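Malate oxidoreductase (Thermotoga maritima, PDB 1VL6) probably catalyses the NAD-dependent oxidative decarboxylation of malate to pyruvate and carbon dioxide. Local coordinates at residues T171-S176 against S351-I356; N326-P331 against R366-A371; P331-G336 against T382-S387. All blocks are in the same frame, centred on the assembly; numbering follows the deposited sequence.

Overall arrangement
The three contacts lie in the NAD-binding domain of the malic enzyme, and their segments alternate along the chain. Contact 1 joins helix 166-186 to helix 346-358. Contact 2 sets the turn just before helix 330-340 against the loop before helix 374-386. Contact 3 packs helix 330-340 on helix 374-386. Centres of contacts 1 and 2 are about 9 Å apart, those of 1 and 3 about 12 Å, and those of 2 and 3 about 14 Å. Contacts 2 and 3 share Pro331. Contact 1 touches both others, through Thr171 with Asn326 and Ser351 with Ser387. Thus the last three helices of the chain and helix 166-186 form one continuous packed cluster.

Contact 1: residues T171-S176 against S351-I356; sequences TAVVVS and SAVEAI
Ala172 O is gripped twice by Ser176, the residue that lays its CB against Val353. Ser176 OG donates to Ala172 O at 2.7 Å, and the routine helix bond from Ser176 N reaches the same oxygen at 3.0 Å. The two donors come from opposite faces of the carbonyl plane. The hydroxyl bonds within its own helix, while Ser176 CB meets CG2 of Val353 at 3.8 Å.

Everything across the contact is apolar or van der Waals packing. Val173 is central. With its CG1 anti to the backbone N (chi1 167°), that methyl meets three residues: Ala352 CB at 3.9 Å, Val353 CG2 at 3.8 Å and Ile356 CD1 at 3.8 Å. The Val173 and Ile356 side chains cross at about a right angle. Val353 CG2 also rests on the backbone of Val173, 3.6 Å from Val173 O. Val174 CG2 adds a looser touch on Ile356 CD1.

The helix segments cross at -41°, their axes 8.4 Å apart at closest approach. Helix 202-214 also packs on helix 166-186, where Phe210 touches Ala172 and Ser176. Helix 374-386 covers helix 346-358 through Val380, which touches Ala352 and Ile356.

Contact 2: residues N326-P331 against R366-A371; sequences NLLAFP and RIIPEA
Leu328 and Ala371 bring the two backbones nearest, CA to CA 5.2 Å. The first segment makes a 3-10 turn at 326-328 and enters helix 330-340 at Phe330. Asn326 O accepts from both Ala329 N and Phe330 N. The second segment has no regular structure. No hydrogen bond joins the two.

Leu328 carries the contact with both of its methyls. Its CG lies anti to the carbonyl carbon (chi1 -66°), and the branch then splits over the loop. CD1 sits 3.6 Å from Pro369 O and 3.9 Å from Ile368 CD1. CD2 lies against the backbone further on, 3.6 Å from Ala371 CA. Leu327 adds CD2, which meets Ala371 CB at 3.6 Å. An alanine in place of Leu328 would take the leucine methyls off Ile368 CD1 and the backbone of Pro369 to Ala371, and would probably open a gap between turn and loop.

Within the loop, Arg366 NH1 forms a salt bridge to Glu370 OE2 at 3.1 Å. The carboxylate oxygen lies at the guanidinium edge, close to its plane, and Ile368 O sits over one guanidinium face.

Helix 166-186 packs on Leu328 through Val174, and helix 374-386 does so through Val376. Leu327 touches Phe106 of helix 89-107 and Leu40 of a second subunit.

Contact 3: residues P331-G336 against T382-S387; sequences PGIMKG and TAVKGS
In 331-336, Gly332 is the first residue to touch Val384, by its backbone alone: Gly332 O lies 4.4 Å from Val384 CB. One residue on, Ile333 presents its backbone more than its side chain. Its CB points away from the other helix. Ile333 O meets Val384 CG1 at 3.7 Å, and Ile333 CA lies 4.0 Å from Val384 CG2. The side chains themselves touch more loosely, Ile333 CG1 to Val384 CG2 at 4.3 Å. Ile333 also packs on Leu349, Val380 and Phe164.

The two helices belong to the closing helical part of the NAD-binding domain, which follows the last strand of its mixed sheet, 312-315, in the chain. Their segments cross at -30°, their axes 7.8 Å apart at closest approach. No hydrogen bond joins the two segments, and the contact rests on van der Waals packing.

Gly336, one turn beyond Gly332 and bonded through its N to Gly332 O, is where the backbones come nearest, its CA 4.4 Å from Lys385 CA. With no side chain of its own, it meets Val384 CG1 through CA at 4.0 Å. Val384 CG1 stands anti to the backbone N (chi1 174°), which sets it against both Ile333 O and Gly336 CA. Lys385 lies at the border of the contact, and its NZ makes a long, weak ion pair with Glu339. Ser387 OG hydrogen-bonds Ala383 O at 2.7 Å. It also hydrogen-bonds Ser351 OG on helix 346-358.

Contact 1: residues T171-S176 against S351-I356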
loop_
_atom_site.group_PDB
_atom_site.type_symbol
_atom_site.label_atom_id
_atom_site.label_comp_id
_atom_site.label_asym_id
_atom_site.label_seq_id
_atom_site.Cartn_x
_atom_site.Cartn_y
_atom_site.Cartn_z
ATOM N N THR A 171 -22.933 9.625 17.911
ATOM C CA THR A 171 -23.100 9.536 19.341
ATOM C C THR A 171 -24.488 9.131 19.668
ATOM O O THR A 171 -24.693 8.332 20.567
ATOM C CB THR A 171 -22.870 10.852 19.995
ATOM O OG1 THR A 171 -21.577 11.335 19.665
ATOM C CG2 THR A 171 -22.845 10.691 21.535
ATOM N N ALA A 172 -25.469 9.700 18.969
ATOM C CA ALA A 172 -26.854 9.342 19.250
ATOM C C ALA A 172 -27.124 7.854 18.958
ATOM O O ALA A 172 -27.814 7.190 19.696
ATOM C CB ALA A 172 -27.791 10.221 18.451
ATOM N N VAL A 173 -26.545 7.328 17.886
ATOM C CA VAL A 173 -26.755 5.911 17.542
ATOM C C VAL A 173 -26.192 4.989 18.622
ATOM O O VAL A 173 -26.888 4.104 19.118
ATOM C CB VAL A 173 -26.148 5.573 16.186
ATOM C CG1 VAL A 173 -26.061 4.067 15.957
ATOM C CG2 VAL A 173 -26.980 6.199 15.113
ATOM N N VAL A 174 -24.954 5.225 19.010
ATOM C CA VAL A 174 -24.330 4.371 19.979
ATOM C C VAL A 174 -24.962 4.537 21.363
ATOM O O VAL A 174 -25.180 3.556 22.064
ATOM C CB VAL A 174 -22.827 4.626 20.044
ATOM C CG1 VAL A 174 -22.176 3.672 20.986
ATOM C CG2 VAL A 174 -22.230 4.413 18.702
ATOM N N VAL A 175 -25.287 5.753 21.760
ATOM C CA VAL A 175 -25.926 5.961 23.075
ATOM C C VAL A 175 -27.267 5.215 23.110
ATOM O O VAL A 175 -27.589 4.559 24.076
ATOM C CB VAL A 175 -26.158 7.426 23.320
ATOM C CG1 VAL A 175 -27.084 7.662 24.510
ATOM C CG2 VAL A 175 -24.813 8.179 23.515
ATOM N N SER A 176 -28.012 5.282 22.011
ATOM C CA SER A 176 -29.286 4.640 21.899
ATOM C C SER A 176 -29.157 3.140 22.009
ATOM O O SER A 176 -29.940 2.507 22.719
ATOM C CB SER A 176 -29.907 4.986 20.562
ATOM O OG SER A 176 -30.282 6.352 20.541
ATOM N N SER A 351 -31.789 1.363 12.135
ATOM C CA SER A 351 -31.237 0.061 11.831
ATOM C C SER A 351 -29.862 -0.103 12.472
ATOM O O SER A 351 -29.570 -1.143 13.059
ATOM C CB SER A 351 -31.205 -0.194 10.335
ATOM O OG SER A 351 -32.521 -0.400 9.888
ATOM N N ALA A 352 -29.038 0.938 12.387
ATOM C CA ALA A 352 -27.728 0.890 12.996
ATOM C C ALA A 352 -27.856 0.708 14.504
ATOM O O ALA A 352 -27.201 -0.167 15.088
ATOM C CB ALA A 352 -26.975 2.136 12.677
ATOM N N VAL A 353 -28.748 1.481 15.126
ATOM C CA VAL A 353 -28.972 1.346 16.572
ATOM C C VAL A 353 -29.246 -0.098 16.904
ATOM O O VAL A 353 -28.566 -0.671 17.725
ATOM C CB VAL A 353 -30.127 2.195 17.061
ATOM C CG1 VAL A 353 -30.572 1.774 18.514
ATOM C CG2 VAL A 353 -29.744 3.648 16.992
ATOM N N GLU A 354 -30.202 -0.690 16.214
ATOM C CA GLU A 354 -30.580 -2.079 16.470
ATOM C C GLU A 354 -29.451 -3.086 16.207
ATOM O O GLU A 354 -29.300 -4.083 16.922
ATOM C CB GLU A 354 -31.799 -2.473 15.625
ATOM C CG GLU A 354 -33.056 -1.688 15.995
ATOM C CD GLU A 354 -33.678 -2.147 17.296
ATOM O OE1 GLU A 354 -33.297 -3.226 17.774
ATOM O OE2 GLU A 354 -34.587 -1.458 17.803
ATOM N N ALA A 355 -28.682 -2.825 15.172
ATOM C CA ALA A 355 -27.633 -3.711 14.796
ATOM C C ALA A 355 -26.545 -3.703 15.866
ATOM O O ALA A 355 -26.032 -4.774 16.265
ATOM C CB ALA A 355 -27.113 -3.274 13.454
ATOM N N ILE A 356 -26.212 -2.518 16.379
ATOM C CA ILE A 356 -25.195 -2.462 17.472
ATOM C C ILE A 356 -25.721 -3.194 18.733
ATOM O O ILE A 356 -25.042 -4.013 19.322
ATOM C CB ILE A 356 -24.815 -1.030 17.767
ATOM C CG1 ILE A 356 -24.006 -0.471 16.593
ATOM C CG2 ILE A 356 -24.037 -0.934 19.040
ATOM C CD1 ILE A 356 -23.959 1.013 16.615
#

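Contact 2: residues N326-P331 against R366-A371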
loop_
_atom_site.group_PDB
_atom_site.type_symbol
_atom_site.label_atom_id
_atom_site.label_comp_id
_atom_site.label_asym_id
_atom_site.label_seq_id
_atom_site.Cartn_x
_atom_site.Cartn_y
_atom_site.Cartn_z
ATOM N N ASN A 326 -18.337 6.413 19.293
ATOM C CA ASN A 326 -18.735 6.682 17.918
ATOM C C ASN A 326 -18.198 5.693 16.924
ATOM O O ASN A 326 -18.840 5.443 15.919
ATOM C CB ASN A 326 -18.199 8.084 17.555
ATOM C CG ASN A 326 -19.056 9.174 18.140
ATOM O OD1 ASN A 326 -19.882 8.911 19.011
ATOM N ND2 ASN A 326 -18.932 10.371 17.621
ATOM N N LEU A 327 -17.038 5.121 17.240
ATOM C CA LEU A 327 -16.364 4.196 16.359
ATOM C C LEU A 327 -17.178 2.970 16.045
ATOM O O LEU A 327 -16.989 2.348 15.003
ATOM C CB LEU A 327 -15.005 3.787 16.924
ATOM C CG LEU A 327 -14.170 2.849 16.057
ATOM C CD1 LEU A 327 -13.904 3.399 14.686
ATOM C CD2 LEU A 327 -12.853 2.545 16.793
ATOM N N LEU A 328 -18.072 2.585 16.928
ATOM C CA LEU A 328 -18.928 1.449 16.621
ATOM C C LEU A 328 -19.897 1.758 15.510
ATOM O O LEU A 328 -20.438 0.823 14.890
ATOM C CB LEU A 328 -19.734 1.039 17.842
ATOM C CG LEU A 328 -18.947 0.495 19.018
ATOM C CD1 LEU A 328 -19.791 0.509 20.272
ATOM C CD2 LEU A 328 -18.513 -0.893 18.704
ATOM N N ALA A 329 -20.133 3.049 15.247
ATOM C CA ALA A 329 -21.227 3.461 14.334
ATOM C C ALA A 329 -20.757 3.956 12.984
ATOM O O ALA A 329 -21.265 3.512 11.950
ATOM C CB ALA A 329 -22.063 4.525 14.984
ATOM N N PHE A 330 -19.813 4.895 12.970
ATOM C CA PHE A 330 -19.496 5.583 11.705
ATOM C C PHE A 330 -18.943 4.697 10.569
ATOM O O PHE A 330 -19.268 4.914 9.431
ATOM C CB PHE A 330 -18.659 6.844 11.926
ATOM C CG PHE A 330 -17.229 6.617 12.315
ATOM C CD1 PHE A 330 -16.287 6.166 11.380
ATOM C CD2 PHE A 330 -16.792 6.954 13.594
ATOM C CE1 PHE A 330 -14.952 6.000 11.741
ATOM C CE2 PHE A 330 -15.466 6.773 13.971
ATOM C CZ PHE A 330 -14.545 6.297 13.055
ATOM N N PRO A 331 -18.128 3.690 10.835
ATOM C CA PRO A 331 -17.612 2.942 9.719
ATOM C C PRO A 331 -18.734 2.273 8.928
ATOM O O PRO A 331 -18.793 2.389 7.688
ATOM C CB PRO A 331 -16.651 1.951 10.368
ATOM C CG PRO A 331 -16.302 2.617 11.668
ATOM C CD PRO A 331 -17.567 3.226 12.110
ATOM N N ARG A 366 -20.970 -5.374 30.318
ATOM C CA ARG A 366 -20.808 -5.308 28.879
ATOM C C ARG A 366 -22.165 -5.152 28.173
ATOM O O ARG A 366 -22.747 -6.139 27.737
ATOM C CB ARG A 366 -20.091 -6.566 28.440
ATOM C CG ARG A 366 -19.806 -6.638 27.008
ATOM C CD ARG A 366 -19.948 -8.072 26.448
ATOM N NE ARG A 366 -19.591 -8.114 25.027
ATOM C CZ ARG A 366 -18.386 -7.776 24.553
ATOM N NH1 ARG A 366 -17.412 -7.376 25.380
ATOM N NH2 ARG A 366 -18.150 -7.802 23.245
ATOM N N ILE A 367 -22.641 -3.902 28.070
ATOM C CA ILE A 367 -23.974 -3.584 27.476
ATOM C C ILE A 367 -23.953 -3.330 25.975
ATOM O O ILE A 367 -25.001 -3.254 25.336
ATOM C CB ILE A 367 -24.584 -2.384 28.166
ATOM C CG1 ILE A 367 -23.841 -1.096 27.791
ATOM C CG2 ILE A 367 -24.554 -2.615 29.645
ATOM C CD1 ILE A 367 -24.266 0.162 28.556
ATOM N N ILE A 368 -22.742 -3.191 25.435
ATOM C CA ILE A 368 -22.500 -3.109 24.007
ATOM C C ILE A 368 -21.183 -3.754 23.684
ATOM O O ILE A 368 -20.398 -3.995 24.592
ATOM C CB ILE A 368 -22.460 -1.669 23.551
ATOM C CG1 ILE A 368 -21.564 -0.831 24.463
ATOM C CG2 ILE A 368 -23.831 -1.111 23.492
ATOM C CD1 ILE A 368 -21.351 0.501 23.861
ATOM N N PRO A 369 -20.942 -4.046 22.398
ATOM C CA PRO A 369 -19.659 -4.620 21.966
ATOM C C PRO A 369 -18.554 -3.588 22.030
ATOM O O PRO A 369 -18.844 -2.393 22.204
ATOM C CB PRO A 369 -19.899 -5.008 20.497
ATOM C CG PRO A 369 -21.138 -4.361 20.069
ATOM C CD PRO A 369 -21.883 -3.849 21.270
ATOM N N GLU A 370 -17.311 -4.043 21.899
ATOM C CA GLU A 370 -16.180 -3.139 21.698
ATOM C C GLU A 370 -15.958 -2.995 20.198
ATOM O O GLU A 370 -16.367 -3.876 19.419
ATOM C CB GLU A 370 -14.896 -3.676 22.276
ATOM C CG GLU A 370 -14.913 -3.901 23.761
ATOM C CD GLU A 370 -14.151 -5.135 24.128
ATOM O OE1 GLU A 370 -12.980 -5.256 23.666
ATOM O OE2 GLU A 370 -14.741 -5.978 24.849
ATOM N N ALA A 371 -15.236 -1.942 19.823
ATOM C CA ALA A 371 -15.024 -1.539 18.444
ATOM C C ALA A 371 -14.183 -2.475 17.672
ATOM O O ALA A 371 -14.300 -2.529 16.452
ATOM C CB ALA A 371 -14.367 -0.249 18.383
#

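Contact 3: residues P331-G336 against T382-S387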
loop_
_atom_site.group_PDB
_atom_site.type_symbol
_atom_site.label_atom_id
_atom_site.label_comp_id
_atom_site.label_asym_id
_atom_site.label_seq_id
_atom_site.Cartn_x
_atom_site.Cartn_y
_atom_site.Cartn_z
ATOM N N PRO A 331 -18.128 3.690 10.835
ATOM C CA PRO A 331 -17.612 2.942 9.719
ATOM C C PRO A 331 -18.734 2.273 8.928
ATOM O O PRO A 331 -18.793 2.389 7.688
ATOM C CB PRO A 331 -16.651 1.951 10.368
ATOM C CG PRO A 331 -16.302 2.617 11.668
ATOM C CD PRO A 331 -17.567 3.226 12.110
ATOM N N GLY A 332 -19.628 1.593 9.626
ATOM C CA GLY A 332 -20.703 0.858 8.952
ATOM C C GLY A 332 -21.689 1.791 8.320
ATOM O O GLY A 332 -22.136 1.554 7.214
ATOM N N ILE A 333 -22.040 2.851 9.032
ATOM C CA ILE A 333 -23.029 3.788 8.548
ATOM C C ILE A 333 -22.562 4.431 7.265
ATOM O O ILE A 333 -23.294 4.499 6.282
ATOM C CB ILE A 333 -23.229 4.884 9.550
ATOM C CG1 ILE A 333 -23.925 4.324 10.807
ATOM C CG2 ILE A 333 -24.022 6.008 8.881
ATOM C CD1 ILE A 333 -24.437 5.374 11.787
HETATM N N MSE A 334 -21.333 4.920 7.283
HETATM C CA MSE A 334 -20.775 5.611 6.148
HETATM C C MSE A 334 -20.617 4.694 4.968
HETATM O O MSE A 334 -20.862 5.091 3.814
HETATM C CB MSE A 334 -19.426 6.179 6.523
HETATM C CG MSE A 334 -18.997 7.373 5.690
HETATM SE SE MSE A 334 -20.066 9.031 6.060
HETATM C CE MSE A 334 -20.256 9.457 4.340
ATOM N N LYS A 335 -20.190 3.474 5.228
ATOM C CA LYS A 335 -20.013 2.566 4.168
ATOM C C LYS A 335 -21.369 2.220 3.545
ATOM O O LYS A 335 -21.522 2.119 2.350
ATOM C CB LYS A 335 -19.323 1.322 4.682
ATOM C CG LYS A 335 -18.805 0.420 3.547
ATOM C CD LYS A 335 -18.145 -0.789 4.188
ATOM C CE LYS A 335 -17.529 -1.748 3.140
ATOM N NZ LYS A 335 -17.849 -3.107 3.555
ATOM N N GLY A 336 -22.361 2.008 4.365
ATOM C CA GLY A 336 -23.666 1.666 3.833
ATOM C C GLY A 336 -24.236 2.793 3.034
ATOM O O GLY A 336 -24.673 2.598 1.891
ATOM N N THR A 382 -24.439 -3.826 7.039
ATOM C CA THR A 382 -25.554 -4.566 6.431
ATOM C C THR A 382 -26.894 -3.887 6.756
ATOM O O THR A 382 -27.774 -3.730 5.926
ATOM C CB THR A 382 -25.639 -5.976 6.968
ATOM O OG1 THR A 382 -24.513 -6.750 6.555
ATOM C CG2 THR A 382 -26.812 -6.668 6.327
ATOM N N ALA A 383 -27.028 -3.483 7.996
ATOM C CA ALA A 383 -28.270 -2.868 8.416
ATOM C C ALA A 383 -28.545 -1.596 7.598
ATOM O O ALA A 383 -29.652 -1.399 7.076
ATOM C CB ALA A 383 -28.241 -2.528 9.900
ATOM N N VAL A 384 -27.519 -0.765 7.468
ATOM C CA VAL A 384 -27.677 0.507 6.812
ATOM C C VAL A 384 -27.910 0.374 5.298
ATOM O O VAL A 384 -28.813 0.983 4.726
ATOM C CB VAL A 384 -26.495 1.387 7.141
ATOM C CG1 VAL A 384 -26.542 2.685 6.364
ATOM C CG2 VAL A 384 -26.500 1.730 8.632
ATOM N N LYS A 385 -27.113 -0.478 4.669
ATOM C CA LYS A 385 -27.266 -0.810 3.273
ATOM C C LYS A 385 -28.681 -1.296 3.002
ATOM O O LYS A 385 -29.263 -0.933 2.008
ATOM C CB LYS A 385 -26.200 -1.839 2.946
ATOM C CG LYS A 385 -26.191 -2.519 1.591
ATOM C CD LYS A 385 -25.081 -3.634 1.624
ATOM C CE LYS A 385 -25.440 -4.971 0.901
ATOM N NZ LYS A 385 -25.535 -4.860 -0.620
ATOM N N GLY A 386 -29.259 -2.078 3.897
ATOM C CA GLY A 386 -30.588 -2.675 3.671
ATOM C C GLY A 386 -31.806 -1.803 3.901
ATOM O O GLY A 386 -32.880 -2.198 3.495
ATOM N N SER A 387 -31.657 -0.639 4.552
ATOM C CA SER A 387 -32.828 0.187 4.924
ATOM C C SER A 387 -33.147 1.383 4.071
ATOM O O SER A 387 -32.272 2.079 3.658
ATOM C CB SER A 387 -32.678 0.841 6.300
ATOM O OG SER A 387 -31.866 0.106 7.134
#